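Local coordinates for glutaredoxin 2 (Salmonella enterica subsp. enterica serovar Typhimurium, PDB 3IR4), which binds glutathione and probably catalyses glutathione-dependent thiol-disulfide exchange, in a GST-like fold with a thioredoxin-type N-terminal domain, at residues L178-G190 / M204-I218. Sequence-based numbering, arbitrary orientation. Where two conformers were deposited one is given.
Sequences LFPLLRNLTLVAG and MAKQTQINLLSSMAI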
ATOM      1  N   LEU A 178       6.158   2.335   5.012  1.00  4.31           N
ATOM      2  CA  LEU A 178       5.482   3.589   5.302  1.00  3.88           C
ATOM      3  C   LEU A 178       4.672   4.161   4.130  1.00  4.03           C
ATOM      4  O   LEU A 178       3.528   4.596   4.298  1.00  4.36           O
ATOM      5  CB  LEU A 178       6.514   4.644   5.769  1.00  4.87           C
ATOM      6  CG  LEU A 178       5.987   6.035   6.030  1.00  4.77           C
ATOM      7  CD1 LEU A 178       4.893   6.026   7.148  1.00  5.99           C
ATOM      8  CD2 LEU A 178       7.130   6.973   6.373  1.00  7.13           C
ATOM      9  N   PHE A 179       5.268   4.220   2.947  1.00  3.72           N
ATOM     10  CA  PHE A 179       4.597   4.826   1.823  1.00  4.13           C
ATOM     11  C   PHE A 179       3.185   4.257   1.542  1.00  3.46           C
ATOM     12  O   PHE A 179       2.270   5.039   1.337  1.00  4.09           O
ATOM     13  CB  PHE A 179       5.450   4.851   0.557  1.00  3.89           C
ATOM     14  CG  PHE A 179       4.704   5.393  -0.627  1.00  3.84           C
ATOM     15  CD1 PHE A 179       4.361   6.743  -0.689  1.00  5.22           C
ATOM     16  CD2 PHE A 179       4.260   4.548  -1.615  1.00  4.50           C
ATOM     17  CE1 PHE A 179       3.658   7.246  -1.738  1.00  5.14           C
ATOM     18  CE2 PHE A 179       3.535   5.055  -2.692  1.00  5.42           C
ATOM     19  CZ  PHE A 179       3.220   6.403  -2.742  1.00  5.38           C
ATOM     20  N   PRO A 180       3.002   2.931   1.559  1.00  3.76           N
ATOM     21  CA  PRO A 180       1.657   2.420   1.249  1.00  4.13           C
ATOM     22  C   PRO A 180       0.588   2.948   2.200  1.00  4.08           C
ATOM     23  O   PRO A 180      -0.555   3.199   1.773  1.00  4.34           O
ATOM     24  CB  PRO A 180       1.825   0.915   1.351  1.00  4.94           C
ATOM     25  CG  PRO A 180       3.290   0.672   1.055  1.00  5.44           C
ATOM     26  CD  PRO A 180       3.985   1.838   1.684  1.00  4.10           C
ATOM     27  N   LEU A 181       0.922   3.051   3.482  1.00  3.62           N
ATOM     28  CA  LEU A 181      -0.012   3.591   4.455  1.00  4.41           C
ATOM     29  C   LEU A 181      -0.375   5.044   4.119  1.00  4.32           C
ATOM     30  O   LEU A 181      -1.543   5.426   4.091  1.00  4.60           O
ATOM     31  CB  LEU A 181       0.599   3.473   5.856  1.00  4.56           C
ATOM     32  CG  LEU A 181      -0.187   4.140   6.968  1.00  6.59           C
ATOM     33  CD1 LEU A 181      -1.599   3.569   7.085  1.00  7.86           C
ATOM     34  CD2 LEU A 181       0.583   4.002   8.275  1.00  9.73           C
ATOM     35  N   LEU A 182       0.640   5.859   3.844  1.00  3.96           N
ATOM     36  CA  LEU A 182       0.394   7.250   3.511  1.00  3.86           C
ATOM     37  C   LEU A 182      -0.398   7.371   2.210  1.00  4.02           C
ATOM     38  O   LEU A 182      -1.296   8.202   2.103  1.00  4.43           O
ATOM     39  CB  LEU A 182       1.689   8.060   3.450  1.00  4.35           C
ATOM     40  CG  LEU A 182       2.563   8.050   4.704  1.00  5.16           C
ATOM     41  CD1 LEU A 182       3.801   8.893   4.477  1.00  6.03           C
ATOM     42  CD2 LEU A 182       1.788   8.536   5.930  1.00  6.27           C
ATOM     43  N   ARG A 183      -0.012   6.593   1.203  0.50  4.11           N
ATOM     44  CA  ARG A 183      -0.704   6.607  -0.083  0.50  4.56           C
ATOM     45  C   ARG A 183      -2.193   6.334   0.110  0.50  4.29           C
ATOM     46  O   ARG A 183      -3.059   7.053  -0.386  0.50  4.68           O
ATOM     47  CB  ARG A 183      -0.042   5.573  -0.999  0.50  4.96           C
ATOM     48  CG  ARG A 183      -0.541   5.502  -2.438  0.50  5.68           C
ATOM     49  CD  ARG A 183      -1.593   4.466  -2.690  0.50  5.05           C
ATOM     50  NE  ARG A 183      -1.910   4.437  -4.121  0.50  7.34           N
ATOM     51  CZ  ARG A 183      -2.583   3.466  -4.730  0.50  9.17           C
ATOM     52  NH1 ARG A 183      -3.074   2.438  -4.047  0.50 10.17           N
ATOM     53  NH2 ARG A 183      -2.769   3.533  -6.032  0.50 11.76           N
ATOM     54  N   ASN A 184      -2.611   5.128   1.046  0.60  3.47           N
ATOM     55  CA  ASN A 184      -4.002   4.813   1.251  0.60  4.11           C
ATOM     56  C   ASN A 184      -4.713   5.884   2.092  0.60  4.09           C
ATOM     57  O   ASN A 184      -5.909   6.112   1.927  0.60  4.18           O
ATOM     58  CB  ASN A 184      -4.123   3.386   1.746  0.60  4.78           C
ATOM     59  CG  ASN A 184      -3.804   2.360   0.636  0.60  4.36           C
ATOM     60  OD1 ASN A 184      -3.807   2.690  -0.563  0.60  4.48           O
ATOM     61  ND2 ASN A 184      -3.537   1.126   1.033  0.60  4.67           N
ATOM     62  N   LEU A 185      -3.971   6.581   2.958  1.00  3.47           N
ATOM     63  CA  LEU A 185      -4.551   7.666   3.740  1.00  4.28           C
ATOM     64  C   LEU A 185      -5.009   8.840   2.887  1.00  4.05           C
ATOM     65  O   LEU A 185      -5.873   9.604   3.309  1.00  4.29           O
ATOM     66  CB  LEU A 185      -3.629   8.120   4.855  1.00  4.87           C
ATOM     67  CG  LEU A 185      -3.581   7.229   6.082  1.00  5.74           C
ATOM     68  CD1 LEU A 185      -2.435   7.649   7.009  1.00  7.84           C
ATOM     69  CD2 LEU A 185      -4.904   7.241   6.836  1.00  6.79           C
ATOM     70  N   THR A 186      -4.491   8.983   1.675  1.00  3.87           N
ATOM     71  CA  THR A 186      -4.950  10.051   0.794  1.00  4.17           C
ATOM     72  C   THR A 186      -6.399   9.843   0.334  1.00  3.91           C
ATOM     73  O   THR A 186      -7.004  10.753  -0.220  1.00  4.84           O
ATOM     74  CB  THR A 186      -4.028  10.326  -0.399  1.00  4.24           C
ATOM     75  OG1 THR A 186      -4.001   9.205  -1.287  1.00  4.28           O
ATOM     76  CG2 THR A 186      -2.640  10.696   0.041  1.00  5.78           C
ATOM     77  N   LEU A 187      -6.957   8.645   0.561  1.00  3.74           N
ATOM     78  CA  LEU A 187      -8.368   8.407   0.266  1.00  4.10           C
ATOM     79  C   LEU A 187      -9.273   9.050   1.333  1.00  4.41           C
ATOM     80  O   LEU A 187     -10.485   9.151   1.136  1.00  4.66           O
ATOM     81  CB  LEU A 187      -8.644   6.911   0.207  1.00  4.31           C
ATOM     82  CG  LEU A 187     -10.001   6.454  -0.353  1.00  4.85           C
ATOM     83  CD1 LEU A 187     -10.129   6.869  -1.785  1.00  7.10           C
ATOM     84  CD2 LEU A 187     -10.109   4.944  -0.203  1.00  5.88           C
ATOM     85  N   VAL A 188      -8.705   9.419   2.471  1.00  4.27           N
ATOM     86  CA  VAL A 188      -9.474   9.948   3.586  1.00  4.02           C
ATOM     87  C   VAL A 188      -9.527  11.475   3.541  1.00  4.57           C
ATOM     88  O   VAL A 188      -8.585  12.156   3.945  1.00  5.23           O
ATOM     89  CB  VAL A 188      -8.881   9.499   4.958  1.00  4.72           C
ATOM     90  CG1 VAL A 188      -9.773   9.952   6.089  1.00  5.90           C
ATOM     91  CG2 VAL A 188      -8.688   7.981   4.981  1.00  5.36           C
ATOM     92  N   ALA A 189     -10.652  12.013   3.061  1.00  4.82           N
ATOM     93  CA  ALA A 189     -10.873  13.453   3.090  1.00  5.73           C
ATOM     94  C   ALA A 189     -10.891  13.921   4.544  1.00  5.06           C
ATOM     95  O   ALA A 189     -11.500  13.284   5.392  1.00  7.27           O
ATOM     96  CB  ALA A 189     -12.208  13.802   2.402  1.00  6.39           C
ATOM     97  N   GLY A 190     -10.202  15.010   4.831  1.00  4.66           N
ATOM     98  CA  GLY A 190     -10.246  15.684   6.109  1.00  5.47           C
ATOM     99  C   GLY A 190      -8.963  15.703   6.911  1.00  4.89           C
ATOM    100  O   GLY A 190      -8.843  16.444   7.879  1.00  5.53           O
HETATM  101  N   MSE A 204       7.503  10.481  -2.951  1.00  3.81           N
HETATM  102  CA  MSE A 204       7.544   9.043  -3.103  1.00  3.96           C
HETATM  103  C   MSE A 204       6.513   8.558  -4.130  1.00  3.77           C
HETATM  104  O   MSE A 204       6.809   7.620  -4.866  1.00  4.68           O
HETATM  105  CB  MSE A 204       7.350   8.346  -1.770  1.00  4.36           C
HETATM  106  CG  MSE A 204       8.500   8.545  -0.827  1.00  6.07           C
HETATM  107 SE   MSE A 204      10.230   7.969  -1.414  1.00 10.34          SE
HETATM  108  CE  MSE A 204       9.775   6.300  -1.884  1.00  6.92           C
ATOM    109  N   ALA A 205       5.337   9.175  -4.210  1.00  4.41           N
ATOM    110  CA  ALA A 205       4.379   8.795  -5.238  1.00  4.85           C
ATOM    111  C   ALA A 205       5.005   9.022  -6.631  1.00  4.79           C
ATOM    112  O   ALA A 205       4.894   8.167  -7.520  1.00  5.44           O
ATOM    113  CB  ALA A 205       3.111   9.561  -5.081  1.00  5.59           C
ATOM    114  N   LYS A 206       5.673  10.157  -6.829  0.70  4.45           N
ATOM    115  CA  LYS A 206       6.316  10.456  -8.097  0.70  5.31           C
ATOM    116  C   LYS A 206       7.407   9.457  -8.431  0.70  5.29           C
ATOM    117  O   LYS A 206       7.401   8.865  -9.508  0.70  5.93           O
ATOM    118  CB  LYS A 206       6.855  11.883  -8.092  0.70  6.42           C
ATOM    119  CG  LYS A 206       5.742  12.927  -8.207  0.70  9.10           C
ATOM    120  CD  LYS A 206       6.223  14.370  -8.160  0.70 13.40           C
ATOM    121  CE  LYS A 206       5.056  15.370  -8.196  0.70 17.47           C
ATOM    122  NZ  LYS A 206       5.506  16.776  -8.403  0.70 22.93           N
ATOM    123  N   GLN A 207       8.309   9.234  -7.482  1.00  4.72           N
ATOM    124  CA  GLN A 207       9.461   8.369  -7.752  1.00  5.17           C
ATOM    125  C   GLN A 207       9.087   6.909  -7.906  1.00  4.71           C
ATOM    126  O   GLN A 207       9.742   6.174  -8.649  1.00  6.30           O
ATOM    127  CB  GLN A 207      10.521   8.561  -6.692  1.00  5.78           C
ATOM    128  CG  GLN A 207      11.178   9.943  -6.679  1.00  7.35           C
ATOM    129  CD  GLN A 207      12.406   9.973  -5.813  1.00  8.97           C
ATOM    130  OE1 GLN A 207      12.345   9.680  -4.607  1.00 10.08           O
ATOM    131  NE2 GLN A 207      13.532  10.298  -6.418  1.00 13.56           N
ATOM    132  N   THR A 208       8.045   6.460  -7.189  1.00  5.01           N
ATOM    133  CA  THR A 208       7.582   5.069  -7.284  1.00  5.03           C
ATOM    134  C   THR A 208       6.623   4.829  -8.442  1.00  4.62           C
ATOM    135  O   THR A 208       6.325   3.690  -8.739  1.00  4.69           O
ATOM    136  CB  THR A 208       6.891   4.579  -6.004  1.00  4.86           C
ATOM    137  OG1 THR A 208       5.678   5.317  -5.807  1.00  4.54           O
ATOM    138  CG2 THR A 208       7.808   4.607  -4.784  1.00  6.62           C
ATOM    139  N   GLN A 209       6.151   5.883  -9.125  0.70  5.08           N
ATOM    140  CA  GLN A 209       5.157   5.709 -10.216  0.70  6.00           C
ATOM    141  C   GLN A 209       3.867   5.102  -9.684  0.70  6.15           C
ATOM    142  O   GLN A 209       3.248   4.261 -10.347  0.70  7.71           O
ATOM    143  CB  GLN A 209       5.696   4.864 -11.381  0.70  6.57           C
ATOM    144  CG  GLN A 209       6.878   5.456 -12.102  0.70  9.16           C
ATOM    145  CD  GLN A 209       6.552   6.617 -13.020  0.70 10.44           C
ATOM    146  OE1 GLN A 209       5.432   7.113 -13.064  0.70 14.67           O
ATOM    147  NE2 GLN A 209       7.546   7.063 -13.755  0.70 15.76           N
ATOM    148  N   ILE A 210       3.481   5.491  -8.479  1.00  5.66           N
ATOM    149  CA  ILE A 210       2.237   4.996  -7.867  1.00  5.61           C
ATOM    150  C   ILE A 210       1.404   6.206  -7.508  1.00  5.45           C
ATOM    151  O   ILE A 210       1.871   7.117  -6.844  1.00  7.22           O
ATOM    152  CB  ILE A 210       2.523   4.125  -6.625  1.00  5.23           C
ATOM    153  CG1 ILE A 210       3.357   2.901  -6.989  1.00  5.04           C
ATOM    154  CG2 ILE A 210       1.213   3.760  -5.928  1.00  6.58           C
ATOM    155  CD1 ILE A 210       3.995   2.176  -5.818  1.00  6.29           C
ATOM    156  N   ASN A 211       0.159   6.206  -7.957  1.00  7.12           N
ATOM    157  CA  ASN A 211      -0.733   7.335  -7.748  1.00  7.18           C
ATOM    158  C   ASN A 211      -1.207   7.513  -6.344  1.00  6.16           C
ATOM    159  O   ASN A 211      -1.456   6.563  -5.632  1.00  7.51           O
ATOM    160  CB  ASN A 211      -1.975   7.158  -8.654  1.00  8.36           C
ATOM    161  CG  ASN A 211      -2.904   5.984  -8.217  1.00  9.57           C
ATOM    162  OD1 ASN A 211      -2.458   4.838  -7.965  1.00 11.22           O
ATOM    163  ND2 ASN A 211      -4.176   6.246  -8.194  1.00 10.08           N
ATOM    164  N   LEU A 212      -1.375   8.771  -5.954  1.00  5.45           N
ATOM    165  CA  LEU A 212      -2.102   9.088  -4.732  1.00  5.00           C
ATOM    166  C   LEU A 212      -3.599   9.052  -5.080  1.00  5.99           C
ATOM    167  O   LEU A 212      -3.992   9.072  -6.251  1.00  6.81           O
ATOM    168  CB  LEU A 212      -1.705  10.431  -4.184  1.00  5.11           C
ATOM    169  CG  LEU A 212      -0.228  10.539  -3.814  1.00  5.96           C
ATOM    170  CD1 LEU A 212       0.070  11.938  -3.322  1.00  9.02           C
ATOM    171  CD2 LEU A 212       0.180   9.514  -2.784  1.00  6.20           C
ATOM    172  N   LEU A 213      -4.423   9.019  -4.047  1.00  6.03           N
ATOM    173  CA  LEU A 213      -5.880   8.802  -4.185  1.00  5.82           C
ATOM    174  C   LEU A 213      -6.725  10.014  -3.858  1.00  5.66           C
ATOM    175  O   LEU A 213      -7.941   9.920  -3.758  1.00  6.30           O
ATOM    176  CB  LEU A 213      -6.281   7.655  -3.267  1.00  6.58           C
ATOM    177  CG  LEU A 213      -5.476   6.352  -3.412  1.00  7.22           C
ATOM    178  CD1 LEU A 213      -5.887   5.347  -2.345  1.00  8.18           C
ATOM    179  CD2 LEU A 213      -5.570   5.764  -4.817  1.00  8.87           C
ATOM    180  N   SER A 214      -6.061  11.159  -3.741  0.70  6.19           N
ATOM    181  CA  SER A 214      -6.663  12.406  -3.335  0.70  7.81           C
ATOM    182  C   SER A 214      -7.820  12.820  -4.220  0.70  7.58           C
ATOM    183  O   SER A 214      -8.801  13.376  -3.756  0.70  7.98           O
ATOM    184  CB  SER A 214      -5.568  13.475  -3.346  0.70  9.66           C
ATOM    185  OG  SER A 214      -4.362  12.988  -2.749  0.70 12.28           O
ATOM    186  N   SER A 215      -7.719  12.550  -5.509  1.00  7.43           N
ATOM    187  CA  SER A 215      -8.778  12.947  -6.441  1.00  8.96           C
ATOM    188  C   SER A 215     -10.100  12.237  -6.151  1.00  9.91           C
ATOM    189  O   SER A 215     -11.147  12.706  -6.613  1.00 12.51           O
ATOM    190  CB  SER A 215      -8.384  12.748  -7.895  1.00 10.17           C
ATOM    191  OG  SER A 215      -8.261  11.383  -8.217  1.00 13.03           O
HETATM  192  N   MSE A 216     -10.078  11.112  -5.431  1.00  7.90           N
HETATM  193  CA  MSE A 216     -11.326  10.463  -5.070  1.00  8.20           C
HETATM  194  C   MSE A 216     -11.488  10.358  -3.546  1.00  6.21           C
HETATM  195  O   MSE A 216     -12.225   9.530  -3.019  1.00  6.68           O
HETATM  196  CB  MSE A 216     -11.473   9.131  -5.747  1.00  9.28           C
HETATM  197  CG  MSE A 216     -10.518   8.076  -5.325  1.00  8.48           C
HETATM  198 SE   MSE A 216     -10.903   6.371  -6.225  1.00 12.43          SE
HETATM  199  CE  MSE A 216      -9.339   5.476  -5.683  1.00 11.97           C
ATOM    200  N   ALA A 217     -10.873  11.277  -2.812  1.00  6.35           N
ATOM    201  CA  ALA A 217     -10.963  11.246  -1.354  1.00  5.61           C
ATOM    202  C   ALA A 217     -12.404  11.444  -0.920  1.00  6.26           C
ATOM    203  O   ALA A 217     -13.135  12.280  -1.468  1.00  7.07           O
ATOM    204  CB  ALA A 217     -10.097  12.325  -0.768  1.00  7.04           C
ATOM    205  N   ILE A 218     -12.762  10.711   0.123  1.00  5.65           N
ATOM    206  CA  ILE A 218     -14.111  10.729   0.695  1.00  6.20           C
ATOM    207  C   ILE A 218     -14.055  10.627   2.218  1.00  7.00           C
ATOM    208  O   ILE A 218     -13.006  10.285   2.775  1.00  7.62           O
ATOM    209  CB  ILE A 218     -14.974   9.561   0.152  1.00  6.64           C
ATOM    210  CG1 ILE A 218     -14.246   8.217   0.257  1.00  6.39           C
ATOM    211  CG2 ILE A 218     -15.387   9.830  -1.304  1.00  7.21           C
ATOM    212  CD1 ILE A 218     -15.161   7.015   0.007  1.00  7.17           C
ATOM    213  OXT ILE A 218     -15.063  10.916   2.884  1.00  8.48           O
TER
HETATM  214  O   HOH W   1     -13.949  11.720   5.346  1.00 10.58           O
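In the modelled conformer, the guanidinium group of R183 lies sandwiched between I210 CG2 over one face and L213 CD2 over the other, the latter 3.7 Å above its centre. R183 NE donates almost straight down the carbonyl axis of N211 (NE to O 2.6 Å, 166° at the hydrogen). A bend at chi2 (-95°) turns the arginine chain toward this carbonyl, and NH2 has a second partner in a salt bridge to D10. Next to it the F179 ring, its CG anti to the backbone N (chi1 176°), packs tightly on M204 CB (CD1 to CB 3.6 Å) and A205, with I210 CB at its edge. T186 OG1 accepts from L213 N at 2.8 Å while giving its own proton to R183 O at 2.5 Å, so the buried hydroxyl is used in both directions. Beyond the buried L187 the contact opens to solvent at A189 and I218, held by backbone bonds I218 N to L187 O and A189 N to I218 O, both 2.9 Å, with one water bridging A189 O and I218 OXT. The C-terminal tail runs from the Schellman-ended helix 195-208 along helix 173-185 in the GST-type helical domain, and helix 13-25 of the thioredoxin-like domain packs on F179 and R183 across the domain interface.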